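Local coordinates for protein lectin (Lotus tetragonolobus, PDB 2EIG) that probably binds L-fucose-containing carbohydrates as a seed lectin of the legume family, with a calcium and a manganese ion bound side by side, at residues A46-I51 and A87-E92; P94-G99 and T105-S110; V115-D120 and A161-D166; S121-W126 and L131-I136. All blocks are in the same frame, centred on the assembly; numbering follows the deposited sequence.

Contact 1 of 4, residues A46-I51 and A87-E92; sequences ATPVPI and APWGTE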
loop_
_atom_site.group_PDB
_atom_site.type_symbol
_atom_site.label_atom_id
_atom_site.label_comp_id
_atom_site.label_asym_id
_atom_site.label_seq_id
_atom_site.Cartn_x
_atom_site.Cartn_y
_atom_site.Cartn_z
ATOM N N ALA A 46 -3.282 30.375 -0.995
ATOM C CA ALA A 46 -4.528 31.140 -0.875
ATOM C C ALA A 46 -5.691 30.728 -1.791
ATOM O O ALA A 46 -6.713 31.397 -1.810
ATOM C CB ALA A 46 -4.239 32.636 -0.995
ATOM N N THR A 47 -5.548 29.652 -2.554
ATOM C CA THR A 47 -6.628 29.207 -3.432
ATOM C C THR A 47 -7.014 27.825 -3.038
ATOM O O THR A 47 -6.117 26.995 -2.784
ATOM C CB THR A 47 -6.184 29.213 -4.934
ATOM O OG1 THR A 47 -5.438 30.405 -5.213
ATOM C CG2 THR A 47 -7.408 29.095 -5.915
ATOM N N PRO A 48 -8.330 27.519 -3.032
ATOM C CA PRO A 48 -8.682 26.147 -2.650
ATOM C C PRO A 48 -7.996 25.191 -3.596
ATOM O O PRO A 48 -7.796 25.515 -4.782
ATOM C CB PRO A 48 -10.202 26.103 -2.862
ATOM C CG PRO A 48 -10.638 27.497 -2.706
ATOM C CD PRO A 48 -9.541 28.312 -3.334
ATOM N N VAL A 49 -7.582 24.040 -3.089
ATOM C CA VAL A 49 -7.040 23.000 -3.977
ATOM C C VAL A 49 -8.130 21.916 -4.159
ATOM O O VAL A 49 -8.603 21.374 -3.192
ATOM C CB VAL A 49 -5.699 22.377 -3.451
ATOM C CG1 VAL A 49 -5.106 21.397 -4.493
ATOM C CG2 VAL A 49 -4.659 23.489 -3.134
ATOM N N PRO A 50 -8.514 21.618 -5.413
ATOM C CA PRO A 50 -9.478 20.558 -5.612
ATOM C C PRO A 50 -8.765 19.205 -5.548
ATOM O O PRO A 50 -7.802 18.965 -6.293
ATOM C CB PRO A 50 -10.061 20.857 -6.990
ATOM C CG PRO A 50 -9.117 21.828 -7.637
ATOM C CD PRO A 50 -8.071 22.222 -6.686
ATOM N N ILE A 51 -9.183 18.346 -4.631
ATOM C CA ILE A 51 -8.452 17.086 -4.460
ATOM C C ILE A 51 -9.244 15.873 -4.852
ATOM O O ILE A 51 -8.749 14.749 -4.824
ATOM C CB ILE A 51 -7.943 16.887 -3.032
ATOM C CG1 ILE A 51 -9.064 17.180 -2.030
ATOM C CG2 ILE A 51 -6.613 17.662 -2.840
ATOM C CD1 ILE A 51 -8.921 16.482 -0.765
ATOM N N ALA A 87 -6.272 20.355 4.720
ATOM C CA ALA A 87 -7.435 20.505 5.601
ATOM C C ALA A 87 -8.610 21.085 4.786
ATOM O O ALA A 87 -8.373 21.780 3.788
ATOM C CB ALA A 87 -7.110 21.368 6.754
ATOM N N PRO A 88 -9.859 20.824 5.233
ATOM C CA PRO A 88 -11.016 21.347 4.578
ATOM C C PRO A 88 -10.824 22.807 4.304
ATOM O O PRO A 88 -10.441 23.588 5.183
ATOM C CB PRO A 88 -12.131 21.144 5.637
ATOM C CG PRO A 88 -11.749 19.843 6.222
ATOM C CD PRO A 88 -10.253 20.059 6.437
ATOM N N TRP A 89 -11.051 23.191 3.067
ATOM C CA TRP A 89 -11.011 24.621 2.767
ATOM C C TRP A 89 -12.006 25.395 3.683
ATOM O O TRP A 89 -13.116 24.937 3.944
ATOM C CB TRP A 89 -11.207 24.899 1.282
ATOM C CG TRP A 89 -11.076 26.353 1.012
ATOM C CD1 TRP A 89 -12.097 27.261 0.899
ATOM C CD2 TRP A 89 -9.851 27.097 0.886
ATOM N NE1 TRP A 89 -11.581 28.518 0.677
ATOM C CE2 TRP A 89 -10.206 28.448 0.660
ATOM C CE3 TRP A 89 -8.482 26.755 0.956
ATOM C CZ2 TRP A 89 -9.232 29.459 0.478
ATOM C CZ3 TRP A 89 -7.535 27.749 0.757
ATOM C CH2 TRP A 89 -7.911 29.074 0.494
ATOM N N GLY A 90 -11.571 26.541 4.190
ATOM C CA GLY A 90 -12.301 27.239 5.224
ATOM C C GLY A 90 -11.816 26.872 6.630
ATOM O O GLY A 90 -12.360 27.411 7.586
ATOM N N THR A 91 -10.843 25.930 6.737
ATOM C CA THR A 91 -9.957 25.656 7.930
ATOM C C THR A 91 -9.642 27.019 8.611
ATOM O O THR A 91 -9.299 27.977 7.926
ATOM C CB THR A 91 -8.516 24.746 7.528
ATOM O OG1 THR A 91 -7.302 25.177 8.200
ATOM C CG2 THR A 91 -8.112 24.742 6.053
ATOM N N GLU A 92 -9.855 27.148 9.925
ATOM C CA GLU A 92 -9.156 28.210 10.681
ATOM C C GLU A 92 -8.257 27.473 11.645
ATOM O O GLU A 92 -8.357 26.246 11.748
ATOM C CB GLU A 92 -10.114 29.144 11.453
ATOM C CG GLU A 92 -11.031 30.035 10.590
ATOM C CD GLU A 92 -10.281 30.942 9.652
ATOM O OE1 GLU A 92 -10.941 31.486 8.739
ATOM O OE2 GLU A 92 -9.052 31.124 9.803
#

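Contact 2 of 4, residues P94-G99 and T105-S110; sequences PPNSQG and TDSSNS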
loop_
_atom_site.group_PDB
_atom_site.type_symbol
_atom_site.label_atom_id
_atom_site.label_comp_id
_atom_site.label_asym_id
_atom_site.label_seq_id
_atom_site.Cartn_x
_atom_site.Cartn_y
_atom_site.Cartn_z
ATOM N N PRO A 94 -7.377 25.718 14.620
ATOM C CA PRO A 94 -8.409 25.164 15.520
ATOM C C PRO A 94 -8.270 25.612 16.971
ATOM O O PRO A 94 -7.132 25.939 17.455
ATOM C CB PRO A 94 -8.258 23.640 15.368
ATOM C CG PRO A 94 -7.320 23.468 14.127
ATOM C CD PRO A 94 -6.449 24.676 14.146
ATOM N N PRO A 95 -9.409 25.618 17.688
ATOM C CA PRO A 95 -9.358 25.789 19.155
ATOM C C PRO A 95 -8.465 24.711 19.748
ATOM O O PRO A 95 -8.307 23.673 19.118
ATOM C CB PRO A 95 -10.817 25.532 19.585
ATOM C CG PRO A 95 -11.611 25.755 18.413
ATOM C CD PRO A 95 -10.780 25.470 17.190
ATOM N N ASN A 96 -7.864 24.927 20.926
ATOM C CA ASN A 96 -7.130 23.834 21.638
ATOM C C ASN A 96 -6.044 23.086 20.828
ATOM O O ASN A 96 -5.745 21.890 21.057
ATOM C CB ASN A 96 -8.120 22.837 22.257
ATOM C CG ASN A 96 -9.415 23.491 22.672
ATOM O OD1 ASN A 96 -10.457 23.295 22.029
ATOM N ND2 ASN A 96 -9.370 24.291 23.719
ATOM N N SER A 97 -5.436 23.815 19.886
ATOM C CA SER A 97 -4.399 23.274 19.014
ATOM C C SER A 97 -2.957 23.744 19.330
ATOM O O SER A 97 -2.045 23.522 18.548
ATOM C CB SER A 97 -4.758 23.559 17.563
ATOM O OG SER A 97 -4.860 24.961 17.308
ATOM N N GLN A 98 -2.762 24.398 20.478
ATOM C CA GLN A 98 -1.428 24.904 20.859
ATOM C C GLN A 98 -0.425 23.803 21.079
ATOM O O GLN A 98 -0.797 22.623 21.268
ATOM C CB GLN A 98 -1.500 25.851 22.063
ATOM C CG GLN A 98 -2.124 27.211 21.717
ATOM C CD GLN A 98 -1.960 28.186 22.853
ATOM O OE1 GLN A 98 -1.312 29.248 22.703
ATOM N NE2 GLN A 98 -2.478 27.807 24.024
ATOM N N GLY A 99 0.857 24.181 21.065
ATOM C CA GLY A 99 1.925 23.261 21.481
ATOM C C GLY A 99 1.990 22.009 20.615
ATOM O O GLY A 99 2.083 22.068 19.360
ATOM N N THR A 105 -4.781 20.113 15.362
ATOM C CA THR A 105 -5.711 19.276 16.122
ATOM C C THR A 105 -6.307 20.118 17.232
ATOM O O THR A 105 -5.577 20.647 18.046
ATOM C CB THR A 105 -4.966 18.048 16.709
ATOM O OG1 THR A 105 -4.652 17.142 15.637
ATOM C CG2 THR A 105 -5.808 17.310 17.782
ATOM N N ASP A 106 -7.631 20.211 17.256
ATOM C CA ASP A 106 -8.370 20.627 18.418
ATOM C C ASP A 106 -8.364 19.445 19.411
ATOM O O ASP A 106 -9.000 18.405 19.164
ATOM C CB ASP A 106 -9.802 20.940 18.003
ATOM C CG ASP A 106 -10.698 21.365 19.170
ATOM O OD1 ASP A 106 -11.763 21.916 18.879
ATOM O OD2 ASP A 106 -10.370 21.167 20.352
ATOM N N SER A 107 -7.664 19.631 20.528
ATOM C CA SER A 107 -7.432 18.585 21.502
ATOM C C SER A 107 -8.700 18.145 22.223
ATOM O O SER A 107 -8.709 17.052 22.792
ATOM C CB SER A 107 -6.366 18.994 22.543
ATOM O OG SER A 107 -6.872 19.952 23.435
ATOM N N SER A 108 -9.761 18.957 22.142
ATOM C CA SER A 108 -11.030 18.659 22.820
ATOM C C SER A 108 -12.090 18.133 21.865
ATOM O O SER A 108 -13.254 18.301 22.118
ATOM C CB SER A 108 -11.593 19.915 23.491
ATOM O OG SER A 108 -10.704 20.458 24.437
ATOM N N ASN A 109 -11.640 17.496 20.788
ATOM C CA ASN A 109 -12.388 17.047 19.611
ATOM C C ASN A 109 -11.303 16.084 19.043
ATOM O O ASN A 109 -10.174 16.252 19.446
ATOM C CB ASN A 109 -12.504 18.253 18.708
ATOM C CG ASN A 109 -13.566 18.131 17.718
ATOM O OD1 ASN A 109 -13.370 18.436 16.565
ATOM N ND2 ASN A 109 -14.736 17.744 18.155
ATOM N N SER A 110 -11.485 15.087 18.190
ATOM C CA SER A 110 -12.650 14.286 17.744
ATOM C C SER A 110 -13.114 14.405 16.311
ATOM O O SER A 110 -13.203 13.409 15.587
ATOM C CB SER A 110 -13.835 14.314 18.643
ATOM O OG SER A 110 -14.293 12.967 18.575
#

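Contact 3 of 4, residues V115-D120 and A161-D166; sequences VAVEFD and ATIIYD. With MN (manganese (II) ion), chain F; CA (calcium ion), chain G.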
loop_
_atom_site.group_PDB
_atom_site.type_symbol
_atom_site.label_atom_id
_atom_site.label_comp_id
_atom_site.label_asym_id
_atom_site.label_seq_id
_atom_site.Cartn_x
_atom_site.Cartn_y
_atom_site.Cartn_z
ATOM N N VAL A 115 -4.920 15.864 6.729
ATOM C CA VAL A 115 -3.835 14.962 6.423
ATOM C C VAL A 115 -2.613 15.847 6.612
ATOM O O VAL A 115 -2.575 16.975 6.110
ATOM C CB VAL A 115 -3.944 14.339 4.994
ATOM C CG1 VAL A 115 -2.692 13.581 4.640
ATOM C CG2 VAL A 115 -5.152 13.374 4.874
ATOM N N ALA A 116 -1.651 15.363 7.386
ATOM C CA ALA A 116 -0.467 16.135 7.644
ATOM C C ALA A 116 0.801 15.266 7.609
ATOM O O ALA A 116 0.752 14.073 7.899
ATOM C CB ALA A 116 -0.601 16.839 9.009
ATOM N N VAL A 117 1.895 15.876 7.158
ATOM C CA VAL A 117 3.232 15.399 7.351
ATOM C C VAL A 117 3.904 16.356 8.365
ATOM O O VAL A 117 4.143 17.546 8.091
ATOM C CB VAL A 117 4.030 15.336 6.021
ATOM C CG1 VAL A 117 5.483 14.823 6.279
ATOM C CG2 VAL A 117 3.272 14.450 4.938
ATOM N N GLU A 118 4.197 15.815 9.535
ATOM C CA GLU A 118 4.691 16.603 10.643
ATOM C C GLU A 118 6.166 16.379 10.820
ATOM O O GLU A 118 6.706 15.302 10.595
ATOM C CB GLU A 118 3.958 16.291 11.972
ATOM C CG GLU A 118 4.224 14.854 12.422
ATOM C CD GLU A 118 3.730 14.559 13.822
ATOM O OE1 GLU A 118 2.596 14.885 14.177
ATOM O OE2 GLU A 118 4.507 13.957 14.552
ATOM N N PHE A 119 6.811 17.422 11.282
ATOM C CA PHE A 119 8.220 17.396 11.562
ATOM C C PHE A 119 8.118 17.845 13.007
ATOM O O PHE A 119 7.974 19.013 13.318
ATOM C CB PHE A 119 8.970 18.397 10.678
ATOM C CG PHE A 119 8.982 18.035 9.215
ATOM C CD1 PHE A 119 7.987 18.498 8.357
ATOM C CD2 PHE A 119 9.979 17.190 8.698
ATOM C CE1 PHE A 119 7.985 18.170 7.000
ATOM C CE2 PHE A 119 9.990 16.865 7.346
ATOM C CZ PHE A 119 8.993 17.348 6.484
ATOM N N ASP A 120 8.174 16.885 13.895
ATOM C CA ASP A 120 7.803 17.079 15.259
ATOM C C ASP A 120 9.109 17.035 16.055
ATOM O O ASP A 120 9.828 16.043 16.024
ATOM C CB ASP A 120 6.856 15.927 15.658
ATOM C CG ASP A 120 6.289 16.062 17.049
ATOM O OD1 ASP A 120 5.241 15.456 17.331
ATOM O OD2 ASP A 120 6.869 16.734 17.912
ATOM N N ALA A 161 12.283 18.426 1.940
ATOM C CA ALA A 161 11.172 17.471 2.006
ATOM C C ALA A 161 10.546 17.405 0.641
ATOM O O ALA A 161 10.371 18.435 0.008
ATOM C CB ALA A 161 10.125 17.951 3.022
ATOM N N THR A 162 10.214 16.200 0.220
ATOM C CA THR A 162 9.358 15.923 -0.914
ATOM C C THR A 162 8.220 14.982 -0.484
ATOM O O THR A 162 8.420 13.945 0.166
ATOM C CB THR A 162 10.182 15.278 -2.054
ATOM O OG1 THR A 162 11.264 16.128 -2.376
ATOM C CG2 THR A 162 9.331 14.974 -3.284
ATOM N N ILE A 163 7.011 15.349 -0.857
ATOM C CA ILE A 163 5.839 14.551 -0.534
ATOM C C ILE A 163 5.115 14.247 -1.825
ATOM O O ILE A 163 4.855 15.136 -2.657
ATOM C CB ILE A 163 4.931 15.309 0.449
ATOM C CG1 ILE A 163 5.675 15.588 1.789
ATOM C CG2 ILE A 163 3.593 14.555 0.678
ATOM C CD1 ILE A 163 4.971 16.627 2.646
ATOM N N ILE A 164 4.829 12.985 -2.050
ATOM C CA ILE A 164 4.140 12.645 -3.295
ATOM C C ILE A 164 2.878 11.982 -2.814
ATOM O O ILE A 164 2.949 11.136 -1.947
ATOM C CB ILE A 164 4.928 11.667 -4.211
ATOM C CG1 ILE A 164 6.178 12.332 -4.795
ATOM C CG2 ILE A 164 4.038 11.167 -5.383
ATOM C CD1 ILE A 164 7.107 11.354 -5.567
ATOM N N TYR A 165 1.736 12.424 -3.329
ATOM C CA TYR A 165 0.513 11.654 -3.216
ATOM C C TYR A 165 0.168 11.047 -4.549
ATOM O O TYR A 165 -0.145 11.754 -5.499
ATOM C CB TYR A 165 -0.651 12.519 -2.707
ATOM C CG TYR A 165 -1.874 11.665 -2.406
ATOM C CD1 TYR A 165 -1.928 10.850 -1.274
ATOM C CD2 TYR A 165 -2.937 11.628 -3.293
ATOM C CE1 TYR A 165 -3.019 10.032 -1.055
ATOM C CE2 TYR A 165 -4.042 10.850 -3.071
ATOM C CZ TYR A 165 -4.083 10.058 -1.963
ATOM O OH TYR A 165 -5.208 9.311 -1.790
ATOM N N ASP A 166 0.154 9.736 -4.610
ATOM C CA ASP A 166 -0.272 9.065 -5.822
ATOM C C ASP A 166 -1.745 8.633 -5.715
ATOM O O ASP A 166 -2.039 7.698 -5.010
ATOM C CB ASP A 166 0.630 7.864 -6.108
ATOM C CG ASP A 166 0.110 7.024 -7.262
ATOM O OD1 ASP A 166 -0.476 7.606 -8.171
ATOM O OD2 ASP A 166 0.258 5.798 -7.244
HETATM MN MN MN F . 4.379 13.519 16.691
HETATM CA CA CA G . 5.102 16.377 19.599
HETATM O O HOH W 1 2.372 14.358 16.721
HETATM O O HOH W 2 3.632 11.506 16.077
HETATM O O HOH W 3 2.953 16.453 18.818
HETATM O O HOH W 4 5.249 18.713 19.453
#

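Contact 4 of 4, residues S121-W126 and L131-I136; sequences SHPNVW and LRSSHI. With CA (calcium ion), chain G; MN (manganese (II) ion), chain F.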
loop_
_atom_site.group_PDB
_atom_site.type_symbol
_atom_site.label_atom_id
_atom_site.label_comp_id
_atom_site.label_asym_id
_atom_site.label_seq_id
_atom_site.Cartn_x
_atom_site.Cartn_y
_atom_site.Cartn_z
ATOM N N SER A 121 9.396 18.125 16.765
ATOM C CA SER A 121 10.693 18.301 17.436
ATOM C C SER A 121 10.615 17.944 18.919
ATOM O O SER A 121 11.554 18.140 19.639
ATOM C CB SER A 121 11.112 19.759 17.304
ATOM O OG SER A 121 10.087 20.627 17.753
ATOM N N HIS A 122 9.441 17.551 19.401
ATOM C CA HIS A 122 9.230 17.367 20.838
ATOM C C HIS A 122 8.339 16.156 21.153
ATOM O O HIS A 122 7.188 16.133 20.722
ATOM C CB HIS A 122 8.567 18.612 21.430
ATOM C CG HIS A 122 8.230 18.477 22.883
ATOM N ND1 HIS A 122 9.172 18.611 23.877
ATOM C CD2 HIS A 122 7.052 18.244 23.513
ATOM C CE1 HIS A 122 8.592 18.448 25.053
ATOM N NE2 HIS A 122 7.312 18.202 24.855
ATOM N N PRO A 123 8.873 15.155 21.902
ATOM C CA PRO A 123 8.101 13.971 22.297
ATOM C C PRO A 123 7.018 14.313 23.304
ATOM O O PRO A 123 7.287 14.672 24.454
ATOM C CB PRO A 123 9.137 13.035 22.920
ATOM C CG PRO A 123 10.436 13.610 22.526
ATOM C CD PRO A 123 10.243 15.080 22.415
ATOM N N ASN A 124 5.786 14.258 22.830
ATOM C CA ASN A 124 4.635 14.395 23.676
ATOM C C ASN A 124 4.282 12.957 24.090
ATOM O O ASN A 124 4.867 11.986 23.605
ATOM C CB ASN A 124 3.498 15.034 22.886
ATOM C CG ASN A 124 3.718 16.532 22.614
ATOM O OD1 ASN A 124 4.099 16.919 21.494
ATOM N ND2 ASN A 124 3.486 17.366 23.622
ATOM N N VAL A 125 3.296 12.830 24.956
ATOM C CA VAL A 125 2.846 11.533 25.466
ATOM C C VAL A 125 2.366 10.556 24.364
ATOM O O VAL A 125 2.483 9.340 24.543
ATOM C CB VAL A 125 1.740 11.724 26.578
ATOM C CG1 VAL A 125 2.241 12.670 27.682
ATOM C CG2 VAL A 125 0.556 12.329 25.989
ATOM N N TRP A 126 1.881 11.101 23.218
ATOM C CA TRP A 126 1.255 10.325 22.166
ATOM C C TRP A 126 2.226 10.077 21.027
ATOM O O TRP A 126 1.910 9.398 20.035
ATOM C CB TRP A 126 0.045 11.100 21.645
ATOM C CG TRP A 126 0.430 12.557 21.223
ATOM C CD1 TRP A 126 1.102 12.931 20.107
ATOM C CD2 TRP A 126 0.176 13.774 21.966
ATOM N NE1 TRP A 126 1.252 14.307 20.077
ATOM C CE2 TRP A 126 0.684 14.846 21.199
ATOM C CE3 TRP A 126 -0.441 14.053 23.194
ATOM C CZ2 TRP A 126 0.592 16.171 21.614
ATOM C CZ3 TRP A 126 -0.522 15.361 23.617
ATOM C CH2 TRP A 126 0.011 16.417 22.820
ATOM N N LEU A 131 11.931 5.147 21.662
ATOM C CA LEU A 131 12.635 6.343 22.027
ATOM C C LEU A 131 12.900 6.917 20.660
ATOM O O LEU A 131 13.837 6.526 19.981
ATOM C CB LEU A 131 13.838 6.177 22.995
ATOM C CG LEU A 131 13.756 7.279 24.097
ATOM C CD1 LEU A 131 14.177 8.669 23.601
ATOM C CD2 LEU A 131 12.378 7.388 24.766
ATOM N N ARG A 132 11.903 7.678 20.201
ATOM C CA ARG A 132 12.112 8.718 19.210
ATOM C C ARG A 132 12.015 9.950 20.068
ATOM O O ARG A 132 11.244 10.014 21.027
ATOM C CB ARG A 132 11.031 8.734 18.127
ATOM C CG ARG A 132 11.235 7.754 16.970
ATOM C CD ARG A 132 10.218 8.055 15.882
ATOM N NE ARG A 132 9.928 6.984 14.988
ATOM C CZ ARG A 132 10.175 5.684 15.179
ATOM N NH1 ARG A 132 9.815 4.814 14.242
ATOM N NH2 ARG A 132 10.805 5.242 16.265
ATOM N N SER A 133 12.871 10.895 19.769
ATOM C CA SER A 133 12.682 12.251 20.177
ATOM C C SER A 133 11.965 12.929 18.963
ATOM O O SER A 133 10.753 12.714 18.731
ATOM C CB SER A 133 14.063 12.844 20.489
ATOM O OG SER A 133 13.970 14.195 20.876
ATOM N N SER A 134 12.720 13.682 18.167
ATOM C CA SER A 134 12.174 14.262 16.936
ATOM C C SER A 134 11.845 13.160 15.952
ATOM O O SER A 134 12.528 12.142 15.874
ATOM C CB SER A 134 13.151 15.267 16.302
ATOM O OG SER A 134 13.371 16.325 17.188
ATOM N N HIS A 135 10.766 13.360 15.226
ATOM C CA HIS A 135 10.315 12.372 14.310
ATOM C C HIS A 135 9.563 13.038 13.155
ATOM O O HIS A 135 9.058 14.167 13.266
ATOM C CB HIS A 135 9.430 11.367 15.036
ATOM C CG HIS A 135 8.334 11.993 15.828
ATOM N ND1 HIS A 135 8.524 12.566 17.067
ATOM C CD2 HIS A 135 7.024 12.120 15.553
ATOM C CE1 HIS A 135 7.369 13.018 17.524
ATOM N NE2 HIS A 135 6.437 12.746 16.621
ATOM N N ILE A 136 9.536 12.343 12.036
ATOM C CA ILE A 136 8.775 12.792 10.898
ATOM C C ILE A 136 7.575 11.839 10.907
ATOM O O ILE A 136 7.777 10.620 10.939
ATOM C CB ILE A 136 9.610 12.729 9.583
ATOM C CG1 ILE A 136 10.751 13.758 9.605
ATOM C CG2 ILE A 136 8.709 13.012 8.331
ATOM C CD1 ILE A 136 12.124 13.194 8.985
HETATM CA CA CA G . 5.102 16.377 19.599
HETATM MN MN MN F . 4.379 13.519 16.691
HETATM O O HOH W 5 13.789 17.439 20.569
HETATM O O HOH W 3 2.953 16.453 18.818
HETATM O O HOH W 1 2.372 14.358 16.721
HETATM O O HOH W 2 3.632 11.506 16.077
HETATM O O HOH W 4 5.249 18.713 19.453
#

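Contact 1 of 4, residues A46-I51 and A87-E92
Pro48 lies across the indole of Trp89 with its CG over one face. That carbon stands 3.5 Å from the centroid of the five-membered ring and only 11° off the ring normal, a CH-pi contact with the C-H side of the proline directed into the pi cloud. CG is also 3.5 Å from Trp89 CE2, while CB sits nearer the pyrrole carbons and CD nearer CZ2; the proline ring lies nearly parallel over the indole, with CG dipping closest to the five-membered ring. The far end of the six-membered ring extends beyond the proline: Thr47 C lies over the same face, 3.8 Å from Trp89 CZ3, and Ala46 O approaches CH2 obliquely at 3.5 Å. Both segments belong to the seven-stranded sheet of the legume lectin beta sandwich and its edges: 46-51 closes strand 39-50, the other segment carries the chain off the end of strand 81-88, and strand 199-208 runs between those two strands. A type II turn from Pro88 to Thr91 carries Trp89 out of the sheet. With CG of Trp89 trans to its own N (chi1 -177°), the indole also touches Ser201 of strand 199-208 and Ile15 of strand 14-18.

Contact 2 of 4, residues P94-G99 and T105-S110
Asn96 O takes the one firm hydrogen bond between the segments, from Ser107 N at 3.0 Å with an N-H...O angle of 155°. The donor stands well above the carbonyl plane, 51° out of it. Ser107 OG adds a weak bond to the same oxygen, so Asn96 O is gripped by backbone and side chain of one residue. Asp106 holds the turn that presents Ser107: its OD2 accepts from Ser108 N at 2.9 Å, an Asx turn at the start of the type I turn from Asp106 to Asn109. On the other segment, a type II turn runs from Pro94 to Ser97, within which Ser97 OG is modelled 2.5 Å from Pro94 O, doubtfully short. Around these bonds the backbones press together through C-H...O contacts, Asp106 CA to Pro95 O at 3.1 Å and Ser97 CA to Thr105 O at 3.0 Å. The side chains of Asn96 and Asp106 run side by side in the same direction. Farther out, Pro95 CB lies 3.8 Å from Asp106 OD1 and Pro94 CB 4.1 Å from Asp106 CB. The two turns thus fold the long legume lectin loop from strand 81-88 to strand 115-120 back on itself; Gly99 O is tied to Thr207 of strand 199-208, and Asn109 O bonds Ser110 OG of the second subunit, placing the loop at a subunit interface.

Contact 3 of 4, residues V115-D120 and A161-D166
Val117 and Ile163 meet tip to tip, Val117 CG2 at 3.6 Å from Ile163 CD1. Ile163 CD1 also sits 3.7 Å from Val117 CB, so it lies close against the branch point of the valine. Two residues along, Phe119 CZ reaches Ala161 CB at 3.7 Å, an oblique approach of the methyl to the ring's far corner. The phenylalanine CG lies opposite the carbonyl carbon about CA-CB (chi1 -68°), and the ring extends across to strand 159-166; it also meets the ring of Phe68. These apolar contacts are all that join the segments: the closest CA atoms, those of Val117 and Ile163, are 8.3 Å apart, and no hydrogen bond crosses.

At the C-terminal end of strand 115-120, Glu118 and Asp120 turn to the other side, toward the metals and their waters. Glu118 OE2 binds manganese at 2.2 Å, while OE1 accepts a hydrogen bond from water 1, itself a manganese ligand. Asp120 OD1 bridges the two metals, manganese at 2.2 Å and calcium at 2.5 Å, and OD2 completes a bidentate grip on calcium. Two waters sit on each ion, and His135 and Asp127 also bind manganese.

The contact thus spans the core of the legume lectin sandwich, joining the seven-stranded sheet, in which 115-120 lies between strands 81-88 and 135-140, to the sheet in which 159-166 lies between 61-72 and 171-178.

Contact 4 of 4, residues S121-W126 and L131-I136
Pro123 CG rests 3.5 Å from Ser133 CA, and Ser134 OG comes to 3.3 Å from Ser121 CA, the two closest touches across the metal-binding loop of this legume lectin fold. Water 5 links the same region: it donates to Ser121 O and lies a longer 3.3 Å from Ser133 OG. No direct hydrogen bond joins the segments; the paired metals tie them together instead. Calcium takes His122 O and Asn124 OD1, the latter at 2.2 Å, and manganese takes His135 NE2 at 2.2 Å; Asp120 and Asp127 serve both ions. Behind this first shell, Trp126 NE1 donates to calcium-bound water 3, and one face of the Trp126 indole packs on CB of Asn124, the residue whose OD1 binds calcium. Tyr101 stacks on the Trp126 ring. Ser121 OG is bonded to Glu214, and Arg132 reaches away to Ala148 O. The imidazole of His135 is positioned from its other nitrogen. Its CG sits between N and C of the backbone (chi1 51°), which turns NE2 to manganese, and ND1 donates to Ser133 O at 2.8 Å and 167°, the acceptor only 4° out of the ring plane.

How the contacts relate
All four contacts lie in one legume lectin domain. Contact 1 closes first, then contact 2 follows directly in the sequence, its centre about 19 Å away; contact 3 opens next, and contact 4 falls between its two segments. Contacts 1, 3 and 4 share the seven-stranded sheet, where strands 81-88, 115-120 and 135-140 are consecutive neighbours. Contacts 1 and 4 stand on opposite sides of the chain's centre, centres about 28 Å apart. Contacts 3 and 4 touch, sharing both metals and four waters, so the sandwich core leads directly into the metal site. Contact 2 approaches contact 4 to about 6 Å between nearest atoms, placing the subunit-facing loop close to the metal-binding one.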